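Local coordinates for p800 reaction center core protein (Heliobacterium modesticaldum, PDB 5V8K) that binds the bacteriochlorophyll g pigments and the iron-sulfur cluster of a homodimeric photosynthetic reaction center and photosystem in the membrane, at residues L44-P48 / A49-V53; Y62-L65 / Y66-G69; A79-V82 / A83-L87; G245-L248 / K249-Q253. All blocks are in the same frame, centred on the assembly; numbering follows the deposited sequence.

Interaction 1. Residues L44-P48 / A49-V53; sequences LSWDP and ATQGV. With LMT (dodecyl-beta-D-maltoside), chain B.
Gln51, the last residue of the short helix 48-51 in the link between helices 18-39 and 58-67, turns its side chain back over Asp47, the N-cap residue, and can be followed atom by atom. CB rests 3.4 Å from Asp47 O and also lies close to Ser45 OG. With CG beside the backbone N (chi1 -66°), the extended chain is aimed back along the preceding turn; CG stays 3.7 Å from the same Asp47 O. At the tip, OE1 takes a weak, bent hydrogen bond from Asp47 N at 3.2 Å, and it lies at the edge of the Trp46 indole, near the ring plane.

Asp47 is used through both its carbonyl and its carboxylate. The carbonyl oxygen accepts two backbone donors, Gln51 N at 2.8 Å and, from above the carbonyl plane, Thr50 N. Its carboxylate OD2 receives the Thr50 hydroxyl OG1 in a very short bond of 2.5 Å, while OD1 is joined to Ala49 N through a water. Gly52, with positive phi, ends the helix, and its carbonyl accepts Ser45 OG at 2.8 Å, tying the turn back to its beginning.

Leu44 and Val53 pack against Ala58 and Tyr62 of helix 58-67. Trp46 meets Trp55 edge-to-face and touches a bacteriochlorophyll g, whereas Ala49 O has a weak bond from a bound detergent maltoside. The chemistry is that of a capped helix start: a carboxylate gripped by one hydroxyl and one water at the N-terminus, where the helix dipole would probably favour its negative charge.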
# COMPACT_ATOMS: atom_id res chain seq x y z
N LEU A 44 -28.35 -11.58 -10.76
CA LEU A 44 -28.88 -10.56 -11.67
C LEU A 44 -29.07 -9.23 -10.95
O LEU A 44 -28.63 -8.18 -11.42
CB LEU A 44 -30.20 -11.05 -12.25
CG LEU A 44 -30.20 -12.44 -12.89
CD1 LEU A 44 -31.50 -12.70 -13.69
CD2 LEU A 44 -29.01 -12.57 -13.78
N SER A 45 -29.77 -9.29 -9.82
CA SER A 45 -30.11 -8.16 -8.95
C SER A 45 -30.87 -8.73 -7.75
O SER A 45 -31.12 -9.95 -7.68
CB SER A 45 -30.93 -7.10 -9.69
OG SER A 45 -32.15 -7.62 -10.16
N TRP A 46 -31.21 -7.89 -6.78
CA TRP A 46 -32.01 -8.37 -5.65
C TRP A 46 -33.43 -8.70 -6.08
O TRP A 46 -34.06 -9.57 -5.48
CB TRP A 46 -32.05 -7.32 -4.53
CG TRP A 46 -30.74 -6.99 -3.91
CD1 TRP A 46 -30.15 -5.76 -3.88
CD2 TRP A 46 -29.86 -7.88 -3.23
NE1 TRP A 46 -28.91 -5.84 -3.24
CE2 TRP A 46 -28.72 -7.13 -2.82
CE3 TRP A 46 -29.92 -9.25 -2.92
CZ2 TRP A 46 -27.67 -7.69 -2.14
CZ3 TRP A 46 -28.87 -9.81 -2.23
CH2 TRP A 46 -27.73 -9.02 -1.86
N ASP A 47 -33.97 -8.00 -7.08
CA ASP A 47 -35.35 -8.20 -7.50
C ASP A 47 -35.45 -7.95 -8.99
O ASP A 47 -35.78 -6.85 -9.44
CB ASP A 47 -36.30 -7.26 -6.78
CG ASP A 47 -37.76 -7.43 -7.26
OD1 ASP A 47 -38.16 -8.52 -7.76
OD2 ASP A 47 -38.48 -6.42 -7.18
N PRO A 48 -35.18 -8.98 -9.80
CA PRO A 48 -35.10 -8.76 -11.24
C PRO A 48 -36.39 -8.26 -11.89
O PRO A 48 -36.29 -7.51 -12.87
CB PRO A 48 -34.68 -10.13 -11.77
CG PRO A 48 -34.05 -10.86 -10.59
CD PRO A 48 -34.78 -10.34 -9.40
N ALA A 49 -37.58 -8.57 -11.34
CA ALA A 49 -38.81 -8.14 -12.01
C ALA A 49 -38.88 -6.62 -12.09
O ALA A 49 -39.51 -6.07 -13.01
CB ALA A 49 -40.05 -8.67 -11.28
N THR A 50 -38.29 -5.94 -11.11
CA THR A 50 -38.29 -4.49 -11.09
C THR A 50 -36.93 -3.89 -11.38
O THR A 50 -36.87 -2.79 -11.91
CB THR A 50 -38.78 -3.97 -9.73
OG1 THR A 50 -37.97 -4.51 -8.68
CG2 THR A 50 -40.19 -4.36 -9.49
N GLN A 51 -35.83 -4.57 -11.07
CA GLN A 51 -34.52 -3.96 -11.22
C GLN A 51 -33.80 -4.38 -12.50
O GLN A 51 -32.81 -3.75 -12.86
CB GLN A 51 -33.64 -4.30 -10.02
CG GLN A 51 -34.07 -3.71 -8.68
CD GLN A 51 -32.99 -3.98 -7.65
OE1 GLN A 51 -33.04 -4.98 -6.94
NE2 GLN A 51 -31.95 -3.11 -7.64
N GLY A 52 -34.28 -5.41 -13.18
CA GLY A 52 -33.63 -5.90 -14.38
C GLY A 52 -32.35 -6.65 -14.00
O GLY A 52 -32.22 -7.18 -12.90
N VAL A 53 -31.42 -6.70 -14.94
CA VAL A 53 -30.09 -7.25 -14.71
C VAL A 53 -29.16 -6.08 -14.42
O VAL A 53 -28.92 -5.24 -15.28
CB VAL A 53 -29.60 -8.06 -15.91
CG1 VAL A 53 -28.29 -8.76 -15.53
CG2 VAL A 53 -30.69 -9.08 -16.37
C1B LMT B . -42.84 -10.74 -17.46
C2B LMT B . -43.73 -11.97 -17.42
C3B LMT B . -43.03 -13.09 -16.70
C4B LMT B . -41.67 -13.34 -17.30
C5B LMT B . -40.89 -12.06 -17.35
C6B LMT B . -39.56 -12.27 -18.02
O1B LMT B . -42.59 -10.33 -16.17
O2B LMT B . -44.88 -11.67 -16.67
O3B LMT B . -43.77 -14.26 -16.88
O4' LMT B . -41.01 -14.25 -16.45
O5B LMT B . -41.63 -11.10 -18.06
O6B LMT B . -39.74 -12.50 -19.40
C1' LMT B . -43.16 -6.99 -14.00
C2' LMT B . -44.44 -7.66 -14.41
C3' LMT B . -44.13 -9.05 -14.89
C4' LMT B . -43.05 -9.03 -15.95
C5' LMT B . -41.87 -8.22 -15.45
C6' LMT B . -40.81 -8.04 -16.51
O1' LMT B . -43.47 -5.66 -13.80
O2' LMT B . -45.27 -7.77 -13.29
O3' LMT B . -45.33 -9.50 -15.43
O5' LMT B . -42.31 -6.96 -15.09
O6' LMT B . -39.65 -7.56 -15.88
C1 LMT B . -42.62 -5.10 -12.86
C2 LMT B . -43.50 -4.36 -11.93
C3 LMT B . -43.35 -2.90 -12.22
C4 LMT B . -44.32 -2.46 -13.28
C5 LMT B . -45.34 -1.56 -12.63
C6 LMT B . -46.39 -1.07 -13.62
C7 LMT B . -46.11 0.35 -14.11
C8 LMT B . -45.93 1.32 -12.95
C9 LMT B . -45.34 2.64 -13.42
C10 LMT B . -44.27 3.13 -12.45
C11 LMT B . -43.80 4.54 -12.82
C12 LMT B . -43.21 5.26 -11.62
O HOH W 1 -37.88 -11.03 -9.44

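Interaction 2. Residues Y62-L65 / Y66-G69; sequences YARL and YQLG. With GBF (Bacteriochlorophyll g), chain J.
Tyr66 N, Gln67 N and Leu68 N bond back to Tyr62 O, Ala63 O and Arg64 O in regular helical fashion, before Gly69 leaves the helix with a positive phi of 79°. Arg64 carries the side-chain contact. Bends at its second and third torsions swing the guanidinium toward the last turn, beside Gln67, whose OE1 sits at its edge, 4.0 Å from Arg64 CD, with the amide standing almost perpendicular to the guanidinium (89°). Gln67 NE2 is held by Gln229 O.

This end of helix 58-67 is a Schellman motif, one of whose two bonds runs from Gly69 N to Tyr66 O, and its last turn lines a pigment site. Arg64 NH1 donates to the propionate carbonyl O1A of a bacteriochlorophyll g at 2.7 Å, while the ester oxygen O2D of the same pigment lies 4.2 Å above the guanidinium plane. NE and NH2 of Arg64 bond to two further bacteriochlorophylls. Leu65 CD2 touches the ester methyl CED at 3.4 Å, and Leu68 CD1 meets CAA at 3.6 Å. Leu68 CG also presses within 3.2 Å of Arg64 O. Tyr66 turns elsewhere, toward Glu237 and Tyr243, with Ala63 O at the edge of its ring.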
# COMPACT_ATOMS: atom_id res chain seq x y z
N TYR A 62 -26.36 -10.93 -20.66
CA TYR A 62 -27.67 -10.50 -21.14
C TYR A 62 -27.53 -9.57 -22.33
O TYR A 62 -28.38 -9.61 -23.24
CB TYR A 62 -28.47 -9.83 -20.01
CG TYR A 62 -29.34 -10.84 -19.28
CD1 TYR A 62 -28.85 -11.58 -18.21
CD2 TYR A 62 -30.67 -11.08 -19.69
CE1 TYR A 62 -29.64 -12.52 -17.57
CE2 TYR A 62 -31.47 -12.02 -19.07
CZ TYR A 62 -30.96 -12.72 -18.01
OH TYR A 62 -31.75 -13.64 -17.40
N ALA A 63 -26.46 -8.76 -22.37
CA ALA A 63 -26.19 -7.98 -23.57
C ALA A 63 -25.99 -8.90 -24.77
O ALA A 63 -26.39 -8.56 -25.88
CB ALA A 63 -24.95 -7.08 -23.39
N ARG A 64 -25.41 -10.09 -24.56
CA ARG A 64 -25.31 -11.05 -25.65
C ARG A 64 -26.68 -11.55 -26.09
O ARG A 64 -26.95 -11.66 -27.30
CB ARG A 64 -24.41 -12.22 -25.25
CG ARG A 64 -22.90 -11.81 -25.21
CD ARG A 64 -22.23 -12.05 -26.58
NE ARG A 64 -21.76 -13.41 -26.64
CZ ARG A 64 -21.94 -14.29 -27.63
NH1 ARG A 64 -21.40 -15.48 -27.50
NH2 ARG A 64 -22.66 -14.01 -28.71
N LEU A 65 -27.57 -11.85 -25.13
CA LEU A 65 -28.91 -12.30 -25.52
C LEU A 65 -29.56 -11.27 -26.41
O LEU A 65 -30.19 -11.60 -27.43
CB LEU A 65 -29.80 -12.52 -24.29
CG LEU A 65 -29.50 -13.65 -23.31
CD1 LEU A 65 -30.60 -13.72 -22.29
CD2 LEU A 65 -29.39 -14.93 -24.04
N TYR A 66 -29.44 -10.00 -26.01
CA TYR A 66 -29.94 -8.88 -26.79
C TYR A 66 -29.40 -8.89 -28.21
O TYR A 66 -30.16 -8.77 -29.17
CB TYR A 66 -29.57 -7.60 -26.06
CG TYR A 66 -29.87 -6.36 -26.84
CD1 TYR A 66 -31.18 -5.94 -27.02
CD2 TYR A 66 -28.84 -5.61 -27.41
CE1 TYR A 66 -31.46 -4.79 -27.75
CE2 TYR A 66 -29.12 -4.48 -28.13
CZ TYR A 66 -30.42 -4.08 -28.29
OH TYR A 66 -30.69 -2.96 -29.00
N GLN A 67 -28.09 -9.02 -28.35
CA GLN A 67 -27.48 -9.02 -29.68
C GLN A 67 -27.95 -10.21 -30.51
O GLN A 67 -27.99 -10.13 -31.74
CB GLN A 67 -25.95 -9.04 -29.54
CG GLN A 67 -25.18 -8.95 -30.87
CD GLN A 67 -23.69 -9.23 -30.70
OE1 GLN A 67 -23.28 -10.00 -29.83
NE2 GLN A 67 -22.89 -8.60 -31.54
N LEU A 68 -28.29 -11.33 -29.87
CA LEU A 68 -28.79 -12.48 -30.62
C LEU A 68 -30.23 -12.31 -31.09
O LEU A 68 -30.74 -13.18 -31.81
CB LEU A 68 -28.69 -13.74 -29.77
CG LEU A 68 -27.24 -14.07 -29.40
CD1 LEU A 68 -27.21 -14.87 -28.14
CD2 LEU A 68 -26.57 -14.83 -30.54
N GLY A 69 -30.87 -11.20 -30.76
CA GLY A 69 -32.27 -11.03 -31.13
C GLY A 69 -33.26 -11.74 -30.23
O GLY A 69 -34.43 -11.86 -30.61
MG GBF J . -23.60 -22.03 -26.21
CHA GBF J . -23.53 -18.54 -25.79
CHB GBF J . -26.08 -21.66 -28.40
CHC GBF J . -23.18 -25.37 -26.82
CHD GBF J . -20.57 -22.12 -24.28
NA GBF J . -24.69 -20.49 -26.80
C1A GBF J . -24.62 -19.17 -26.61
C2A GBF J . -25.45 -18.28 -27.49
C3A GBF J . -26.47 -19.31 -27.96
C4A GBF J . -25.69 -20.57 -27.71
CMA GBF J . -27.79 -19.31 -27.16
CAA GBF J . -24.80 -17.55 -28.67
CBA GBF J . -23.98 -18.46 -29.56
CGA GBF J . -22.65 -18.81 -28.96
O1A GBF J . -21.88 -17.96 -28.53
O2A GBF J . -22.11 -20.08 -29.36
NB GBF J . -24.47 -23.32 -27.52
C1B GBF J . -25.52 -23.03 -28.30
C2B GBF J . -25.86 -24.14 -29.05
C3B GBF J . -25.05 -25.18 -28.60
C4B GBF J . -24.23 -24.64 -27.58
CMB GBF J . -26.90 -24.22 -30.14
CAB GBF J . -25.17 -26.53 -29.21
CBB GBF J . -24.61 -27.65 -28.85
NC GBF J . -22.18 -23.41 -25.69
C1C GBF J . -22.20 -24.71 -25.96
C2C GBF J . -21.25 -25.72 -25.44
C3C GBF J . -20.55 -24.63 -24.74
C4C GBF J . -21.08 -23.35 -24.90
CMC GBF J . -21.97 -26.70 -24.51
CAC GBF J . -19.34 -24.85 -23.89
CBC GBF J . -18.70 -26.22 -23.69
ND GBF J . -22.32 -20.79 -25.27
C1D GBF J . -21.21 -20.82 -24.54
C2D GBF J . -20.55 -19.47 -23.93
C3D GBF J . -21.58 -18.73 -24.53
C4D GBF J . -22.57 -19.43 -25.27
CMD GBF J . -19.35 -19.13 -23.12
CAD GBF J . -21.96 -17.30 -24.57
OBD GBF J . -21.43 -16.23 -24.14
CBD GBF J . -23.28 -17.17 -25.30
CGD GBF J . -24.34 -16.57 -24.44
O1D GBF J . -24.64 -16.91 -23.31
O2D GBF J . -25.08 -15.48 -24.95
CED GBF J . -25.95 -14.94 -23.96
C1 GBF J . -21.03 -20.63 -28.62
C2 GBF J . -21.06 -22.15 -28.71
C3 GBF J . -20.73 -22.78 -29.83
C4 GBF J . -20.34 -21.96 -31.01
C5 GBF J . -20.78 -24.30 -29.91
C6 GBF J . -21.69 -24.76 -31.05
C7 GBF J . -21.81 -26.28 -31.04
C8 GBF J . -21.76 -27.02 -32.17
C9 GBF J . -21.89 -28.53 -32.10
C10 GBF J . -21.56 -26.40 -33.51

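Interaction 3. Residues A79-V82 / A83-L87; sequences ALFV and ARMHL. With GBF (Bacteriochlorophyll g), chain H.
Ala83 opens the second segment with its N-H bonded to Ala79 O, and its CB lies 3.7 Å from the methyl CMD of a bacteriochlorophyll g. Arg84, next in line, reaches to the same pigment. Its chain runs extended from CG to NE, bringing the guanidinium edge onto the keto oxygen: NE donates to OBD at 2.7 Å, nearly straight at 166°. NH2 adds a bond to the ester oxygen O2D at 2.9 Å and a weak one to OBD, so the group is fixed in rotation as well as in place. Leu80 lies across one face of that guanidinium, its CB over the centre, 4.0 Å above the plane.

Met85 follows on another side of the helix. Its CG sits over the face of the Phe81 ring, 3.8 Å from the centroid, in a CH-pi contact, and SD approaches the same ring obliquely in a Met-aromatic contact. His86 then turns its ring edge back to Val82 O, 2.7 Å from ND1; the N-H points almost straight at the oxygen (168°), from above the carbonyl plane. The backbone N of His86 reaches that oxygen from the opposite face. This doubly used carbonyl orients the imidazole, whose NE2 ligates the magnesium of another bacteriochlorophyll g: Val82 is a second-shell partner of an axial ligand. Leu87 closes the sequence with CD1 3.7 Å from CAC of the pigment bound by Arg84.

Within helix 77-97, predicted to span the membrane over most of its length, this part leans on helix 18-39 through His86 and Leu87, which touch Val36 and Ser37, and on helix 58-67 through Ala79, against Tyr62 and Leu65.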
# COMPACT_ATOMS: atom_id res chain seq x y z
N ALA A 79 -34.08 -16.61 -22.00
CA ALA A 79 -32.93 -16.70 -21.11
C ALA A 79 -32.93 -18.02 -20.34
O ALA A 79 -31.89 -18.68 -20.22
CB ALA A 79 -32.91 -15.51 -20.14
N LEU A 80 -34.10 -18.42 -19.83
CA LEU A 80 -34.18 -19.67 -19.08
C LEU A 80 -33.95 -20.87 -19.98
O LEU A 80 -33.25 -21.81 -19.60
CB LEU A 80 -35.54 -19.78 -18.37
CG LEU A 80 -35.81 -18.77 -17.25
CD1 LEU A 80 -37.19 -19.02 -16.69
CD2 LEU A 80 -34.81 -18.89 -16.15
N PHE A 81 -34.52 -20.88 -21.18
CA PHE A 81 -34.25 -22.00 -22.06
C PHE A 81 -32.76 -22.11 -22.36
O PHE A 81 -32.19 -23.20 -22.32
CB PHE A 81 -35.04 -21.87 -23.36
CG PHE A 81 -34.69 -22.91 -24.40
CD1 PHE A 81 -35.19 -24.21 -24.32
CD2 PHE A 81 -33.88 -22.58 -25.47
CE1 PHE A 81 -34.88 -25.16 -25.30
CE2 PHE A 81 -33.56 -23.53 -26.44
CZ PHE A 81 -34.06 -24.81 -26.35
N VAL A 82 -32.11 -20.99 -22.65
CA VAL A 82 -30.67 -21.02 -22.88
C VAL A 82 -29.94 -21.50 -21.64
O VAL A 82 -29.02 -22.33 -21.72
CB VAL A 82 -30.17 -19.63 -23.33
CG1 VAL A 82 -28.63 -19.61 -23.43
CG2 VAL A 82 -30.76 -19.27 -24.68
N ALA A 83 -30.32 -21.01 -20.47
CA ALA A 83 -29.58 -21.37 -19.27
C ALA A 83 -29.74 -22.86 -18.95
O ALA A 83 -28.77 -23.52 -18.57
CB ALA A 83 -30.03 -20.52 -18.09
N ARG A 84 -30.94 -23.40 -19.14
CA ARG A 84 -31.21 -24.79 -18.79
C ARG A 84 -30.57 -25.75 -19.77
O ARG A 84 -30.12 -26.84 -19.38
CB ARG A 84 -32.71 -25.03 -18.73
CG ARG A 84 -33.36 -24.38 -17.57
CD ARG A 84 -34.89 -24.32 -17.75
NE ARG A 84 -35.42 -23.54 -16.65
CZ ARG A 84 -36.68 -23.16 -16.52
NH1 ARG A 84 -37.55 -23.49 -17.44
NH2 ARG A 84 -37.04 -22.45 -15.47
N MET A 85 -30.51 -25.39 -21.04
CA MET A 85 -29.80 -26.24 -21.99
C MET A 85 -28.30 -26.26 -21.72
O MET A 85 -27.65 -27.29 -21.92
CB MET A 85 -30.09 -25.80 -23.42
CG MET A 85 -31.57 -25.89 -23.79
SD MET A 85 -32.02 -27.53 -24.30
CE MET A 85 -32.13 -28.47 -22.81
N HIS A 86 -27.72 -25.14 -21.30
CA HIS A 86 -26.29 -25.14 -20.99
C HIS A 86 -25.99 -25.91 -19.73
O HIS A 86 -24.90 -26.48 -19.60
CB HIS A 86 -25.75 -23.72 -20.89
CG HIS A 86 -25.57 -23.09 -22.21
ND1 HIS A 86 -26.61 -22.52 -22.91
CD2 HIS A 86 -24.49 -23.03 -23.02
CE1 HIS A 86 -26.16 -22.09 -24.07
NE2 HIS A 86 -24.88 -22.38 -24.16
N LEU A 87 -26.93 -25.91 -18.78
CA LEU A 87 -26.78 -26.73 -17.58
C LEU A 87 -26.81 -28.21 -17.95
O LEU A 87 -25.98 -28.99 -17.47
CB LEU A 87 -27.87 -26.41 -16.57
CG LEU A 87 -27.79 -27.23 -15.28
CD1 LEU A 87 -26.53 -26.94 -14.51
CD2 LEU A 87 -28.97 -26.91 -14.42
MG GBF H . -30.06 -22.61 -9.41
CHA GBF H . -33.03 -22.32 -11.26
CHB GBF H . -31.85 -22.39 -6.65
CHC GBF H . -27.22 -23.75 -7.84
CHD GBF H . -28.39 -23.06 -12.55
NA GBF H . -32.00 -22.37 -9.02
C1A GBF H . -33.10 -22.23 -9.77
C2A GBF H . -34.45 -22.12 -9.13
C3A GBF H . -33.97 -21.78 -7.72
C4A GBF H . -32.52 -22.20 -7.80
CMA GBF H . -34.09 -20.30 -7.41
CAA GBF H . -35.36 -23.37 -9.16
CBA GBF H . -34.66 -24.61 -8.61
CGA GBF H . -35.57 -25.81 -8.72
O1A GBF H . -36.76 -25.66 -9.01
O2A GBF H . -35.11 -27.12 -8.27
NB GBF H . -29.61 -23.04 -7.49
C1B GBF H . -30.45 -22.85 -6.46
C2B GBF H . -29.76 -23.20 -5.30
C3B GBF H . -28.48 -23.58 -5.67
C4B GBF H . -28.43 -23.45 -7.05
CMB GBF H . -30.35 -23.14 -3.92
CAB GBF H . -27.36 -24.03 -4.81
CBB GBF H . -27.40 -24.31 -3.52
NC GBF H . -28.23 -23.23 -10.07
C1C GBF H . -27.21 -23.64 -9.31
C2C GBF H . -25.87 -24.07 -9.82
C3C GBF H . -26.36 -23.79 -11.19
C4C GBF H . -27.68 -23.32 -11.29
CMC GBF H . -24.76 -23.19 -9.29
CAC GBF H . -25.52 -24.02 -12.39
CBC GBF H . -24.10 -24.51 -12.27
ND GBF H . -30.46 -22.70 -11.38
C1D GBF H . -29.85 -22.86 -12.55
C2D GBF H . -30.69 -22.84 -13.93
C3D GBF H . -31.85 -22.64 -13.21
C4D GBF H . -31.77 -22.56 -11.80
CMD GBF H . -30.44 -22.97 -15.40
CAD GBF H . -33.25 -22.35 -13.58
OBD GBF H . -33.91 -22.44 -14.67
CBD GBF H . -34.05 -22.21 -12.33
CGD GBF H . -34.90 -20.97 -12.39
O1D GBF H . -34.63 -19.88 -11.91
O2D GBF H . -36.15 -21.07 -13.10
CED GBF H . -37.28 -20.38 -12.56

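Interaction 4. Residues G245-L248 / K249-Q253; sequences GPEL and KMIAQ
Glu247 and Ile251, one turn apart on helix 246-254, have side chains that cross obliquely, with Glu247 CG 3.9 Å from Ile251 CD1. Their first torsions differ: Glu247 places CG anti to its nitrogen (chi1 -175°), whereas Ile251 keeps CG1 beside its own, bending the isoleucine back over the preceding turn until CG1 lies 3.3 Å from Glu247 O. The glutamate stays extended and carries its carboxylate past the isoleucine to the loop beyond, where OE1 is held by Tyr517 N. A bound calcium ion lies near this flank, about 8 Å from the Ile251 side chain and not in contact with it.

Met250 is set differently against Pro246. It runs out straight as far as SD and then bends at chi3 (-84°), laying CE over the backbone of the first turn, 3.5 Å from Pro246 O and 4.2 Å from Pro246 CB. Lys249 heads to another flank, where NZ bonds to Gln253 OE1 at 3.1 Å, a link between successive turns that its bent final torsion makes possible. Leu248 instead packs on Tyr238 of helix 234-240 and Leu258 of helix 258-291.

Four backbone bonds join the two segments, starting from Lys249 N to Gly245 O at 3.1 Å. Gly245 is the N-cap, and Pro246, which has no N-H to satisfy, suits the first turn of a helix.

The chemistry therefore divides by flank. Leu248 and Ile251 face neighbouring helices and loops, while Met250 lies on the exposed side. The glutamate couples a hydrocarbon stem, packed on Ile251, to a carboxylate bonded to another loop.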
# COMPACT_ATOMS: atom_id res chain seq x y z
N GLY A 245 -32.70 -2.51 -16.99
CA GLY A 245 -33.31 -2.06 -15.77
C GLY A 245 -33.08 -0.58 -15.57
O GLY A 245 -32.18 0.03 -16.16
N PRO A 246 -33.90 0.03 -14.71
CA PRO A 246 -33.82 1.48 -14.59
C PRO A 246 -32.44 1.99 -14.16
O PRO A 246 -31.98 2.98 -14.73
CB PRO A 246 -34.89 1.81 -13.56
CG PRO A 246 -35.72 0.59 -13.44
CD PRO A 246 -34.90 -0.57 -13.82
N GLU A 247 -31.76 1.34 -13.21
CA GLU A 247 -30.48 1.90 -12.74
C GLU A 247 -29.37 1.72 -13.77
O GLU A 247 -28.51 2.60 -13.92
CB GLU A 247 -30.05 1.29 -11.40
CG GLU A 247 -28.76 1.96 -10.86
CD GLU A 247 -28.50 1.73 -9.38
OE1 GLU A 247 -27.69 2.47 -8.80
OE2 GLU A 247 -29.11 0.80 -8.79
N LEU A 248 -29.33 0.57 -14.45
CA LEU A 248 -28.35 0.39 -15.51
C LEU A 248 -28.51 1.48 -16.56
O LEU A 248 -27.54 2.10 -16.99
CB LEU A 248 -28.50 -0.99 -16.15
CG LEU A 248 -27.69 -1.25 -17.40
CD1 LEU A 248 -26.18 -1.14 -17.18
CD2 LEU A 248 -27.99 -2.58 -17.86
N LYS A 249 -29.75 1.77 -16.92
CA LYS A 249 -30.04 2.81 -17.89
C LYS A 249 -29.57 4.18 -17.40
O LYS A 249 -28.95 4.92 -18.16
CB LYS A 249 -31.54 2.85 -18.19
CG LYS A 249 -31.88 3.40 -19.52
CD LYS A 249 -33.38 3.31 -19.79
CE LYS A 249 -33.72 3.68 -21.25
NZ LYS A 249 -32.80 4.73 -21.84
N MET A 250 -29.85 4.52 -16.15
CA MET A 250 -29.42 5.81 -15.63
C MET A 250 -27.89 5.94 -15.68
O MET A 250 -27.36 6.98 -16.06
CB MET A 250 -29.96 6.00 -14.21
CG MET A 250 -31.42 6.42 -14.17
SD MET A 250 -32.13 6.69 -12.50
CE MET A 250 -32.61 5.02 -11.98
N ILE A 251 -27.17 4.85 -15.39
CA ILE A 251 -25.70 4.88 -15.39
C ILE A 251 -25.18 5.02 -16.81
O ILE A 251 -24.32 5.86 -17.10
CB ILE A 251 -25.14 3.64 -14.69
CG1 ILE A 251 -25.47 3.68 -13.19
CG2 ILE A 251 -23.65 3.52 -14.87
CD1 ILE A 251 -25.25 2.39 -12.47
N ALA A 252 -25.74 4.23 -17.73
CA ALA A 252 -25.31 4.26 -19.12
C ALA A 252 -25.56 5.62 -19.78
O ALA A 252 -24.86 5.99 -20.72
CB ALA A 252 -26.01 3.16 -19.91
N GLN A 253 -26.53 6.38 -19.31
CA GLN A 253 -26.79 7.65 -19.97
C GLN A 253 -25.69 8.67 -19.71
O GLN A 253 -25.40 9.50 -20.57
CB GLN A 253 -28.16 8.18 -19.55
CG GLN A 253 -29.25 7.57 -20.42
CD GLN A 253 -30.64 7.68 -19.86
OE1 GLN A 253 -31.59 7.20 -20.48
NE2 GLN A 253 -30.79 8.30 -18.68

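All four contacts are local turns, yet place decides their chemistry. Interaction 2 is the most buried, and interactions 1, 3 and 4 each mix buried and exposed residues. Interactions 2 and 3 bond to bacteriochlorophylls through arginine, and interaction 3 also through a histidine ligand; interaction 1 only touches one and relies on carboxylate, hydroxyl and water, interaction 4 on helix packing. Interactions 1, 2 and 3 follow one another along the chain. Tyr62 links them, its CD1 touching Val53 CG2 at 3.6 Å and its OH, hydrogen-bonded to Leu40 O, packing on Ala79 CB. Interaction 4 joins from farther along the sequence, with Pro246 CD against Thr50 O, and stays clear of interactions 2 and 3.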